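Local coordinates for sulfur oxidation protein soxB (Thermus thermophilus, PDB 2WDD) that hydrolyses sulfur–sulfur bonds as the thiosulfohydrolase of the Sox sulfur-oxidation pathway, and carries a pair of manganese ions, at residues A[522-525]-A[526-530]. Residues are numbered along the deposited sequence; the frame is centred on the assembly and turned at random. Where two conformers were deposited one is given.
Sequences EPRP and IYEVL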
loop_
_atom_site.group_PDB
_atom_site.type_symbol
_atom_site.label_atom_id
_atom_site.label_comp_id
_atom_site.label_asym_id
_atom_site.label_seq_id
_atom_site.Cartn_x
_atom_site.Cartn_y
_atom_site.Cartn_z
ATOM N N GLU A 522 21.158 -9.979 19.754
ATOM C CA GLU A 522 21.644 -9.707 18.412
ATOM C C GLU A 522 20.450 -9.603 17.466
ATOM O O GLU A 522 19.734 -10.578 17.248
ATOM C CB GLU A 522 22.616 -10.803 17.970
ATOM C CG GLU A 522 23.814 -10.938 18.911
ATOM C CD GLU A 522 24.641 -12.188 18.665
ATOM O OE1 GLU A 522 24.755 -12.611 17.497
ATOM O OE2 GLU A 522 25.214 -12.723 19.641
ATOM N N PRO A 523 20.213 -8.404 16.916
ATOM C CA PRO A 523 19.053 -8.253 16.021
ATOM C C PRO A 523 19.070 -9.255 14.874
ATOM O O PRO A 523 20.110 -9.503 14.259
ATOM C CB PRO A 523 19.205 -6.822 15.486
ATOM C CG PRO A 523 19.999 -6.103 16.548
ATOM C CD PRO A 523 20.945 -7.135 17.097
ATOM N N ARG A 524 17.916 -9.844 14.594
ATOM C CA ARG A 524 17.794 -10.796 13.499
ATOM C C ARG A 524 16.448 -10.572 12.815
ATOM O O ARG A 524 15.546 -9.967 13.391
ATOM C CB ARG A 524 17.927 -12.226 13.995
ATOM C CG ARG A 524 16.851 -12.650 14.963
ATOM C CD ARG A 524 16.859 -14.161 15.096
ATOM N NE ARG A 524 15.993 -14.626 16.169
ATOM C CZ ARG A 524 15.521 -15.864 16.259
ATOM N NH1 ARG A 524 15.839 -16.765 15.343
ATOM N NH2 ARG A 524 14.748 -16.204 17.278
ATOM N N PRO A 525 16.303 -11.060 11.581
ATOM C CA PRO A 525 15.058 -10.781 10.843
ATOM C C PRO A 525 13.790 -11.233 11.541
ATOM O O PRO A 525 13.702 -12.349 12.035
ATOM C CB PRO A 525 15.235 -11.557 9.543
ATOM C CG PRO A 525 16.728 -11.730 9.404
ATOM C CD PRO A 525 17.233 -11.892 10.796
ATOM N N ILE A 526 12.780 -10.375 11.529
ATOM C CA ILE A 526 11.521 -10.723 12.159
ATOM C C ILE A 526 10.957 -12.031 11.610
ATOM O O ILE A 526 10.370 -12.808 12.363
ATOM C CB ILE A 526 10.505 -9.587 12.027
ATOM C CG1 ILE A 526 9.225 -9.922 12.800
ATOM C CG2 ILE A 526 10.239 -9.300 10.548
ATOM C CD1 ILE A 526 9.433 -10.148 14.290
ATOM N N TYR A 527 11.058 -12.246 10.298
ATOM C CA TYR A 527 10.504 -13.464 9.701
ATOM C C TYR A 527 11.143 -14.753 10.210
ATOM O O TYR A 527 10.487 -15.795 10.238
ATOM C CB TYR A 527 10.413 -13.411 8.174
ATOM C CG TYR A 527 11.627 -12.848 7.484
ATOM C CD1 TYR A 527 12.807 -13.585 7.378
ATOM C CD2 TYR A 527 11.570 -11.620 6.834
ATOM C CE1 TYR A 527 13.909 -13.076 6.701
ATOM C CE2 TYR A 527 12.658 -11.117 6.152
ATOM C CZ TYR A 527 13.822 -11.851 6.075
ATOM O OH TYR A 527 14.909 -11.312 5.414
ATOM N N GLU A 528 12.406 -14.673 10.640
ATOM C CA GLU A 528 13.064 -15.848 11.209
ATOM C C GLU A 528 12.395 -16.166 12.542
ATOM O O GLU A 528 12.179 -17.338 12.878
ATOM C CB GLU A 528 14.561 -15.613 11.407
ATOM C CG GLU A 528 15.333 -15.571 10.096
ATOM C CD GLU A 528 16.834 -15.373 10.279
ATOM O OE1 GLU A 528 17.310 -15.347 11.438
ATOM O OE2 GLU A 528 17.540 -15.247 9.254
ATOM N N VAL A 529 12.061 -15.126 13.305
ATOM C CA VAL A 529 11.411 -15.319 14.591
ATOM C C VAL A 529 10.031 -15.925 14.357
ATOM O O VAL A 529 9.622 -16.871 15.032
ATOM C CB VAL A 529 11.322 -13.972 15.359
ATOM C CG1 VAL A 529 10.559 -14.129 16.663
ATOM C CG2 VAL A 529 12.718 -13.399 15.612
ATOM N N LEU A 530 9.312 -15.380 13.377
ATOM C CA LEU A 530 7.986 -15.885 13.072
ATOM C C LEU A 530 7.994 -17.337 12.640
ATOM O O LEU A 530 7.163 -18.122 13.095
ATOM C CB LEU A 530 7.327 -15.037 11.992
ATOM C CG LEU A 530 7.027 -13.617 12.464
ATOM C CD1 LEU A 530 6.528 -12.796 11.303
ATOM C CD2 LEU A 530 5.997 -13.638 13.602
HETATM O O HOH W 1 17.996 -17.038 13.538
#
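Pro525 O takes two weak hydrogen bonds from the first turn of helix 526-537: Glu528 N at 3.0 Å, bent to 135° at the hydrogen, and Val529 N at 3.5 Å. Pro525 is the N-cap, where strand 524-525, paired with strand 431-438 in the C-terminal domain, turns into the helix. The Glu528 side chain, extended beyond CG, reaches back alongside the CD-CG edge of the proline ring, with Glu528 CD 3.5 Å from Pro525 CD. Glu528 OE1 stays 4.4 Å from Arg524 NH1, too far for a salt bridge; one water spans the gap, donating to OE1 and accepting from NH1. Cut back to an alanine here, the side chain would no longer reach Pro525 CG and CD, and the water would probably lose its carboxylate acceptor. Arg524 NH1 has its salt bridge with Glu532, while NE bonds to Tyr393 OH. Val529 CG2 lies over one face of the guanidinium, 3.5 Å from Arg524 NE. With CG between its backbone N and carbonyl carbon (chi1 44°), Tyr527, part of a tert-butanol pocket, turns its ring against the proline; one face receives Pro525 CB in a CH-pi contact, 3.8 Å from the centroid and displaced toward CE1.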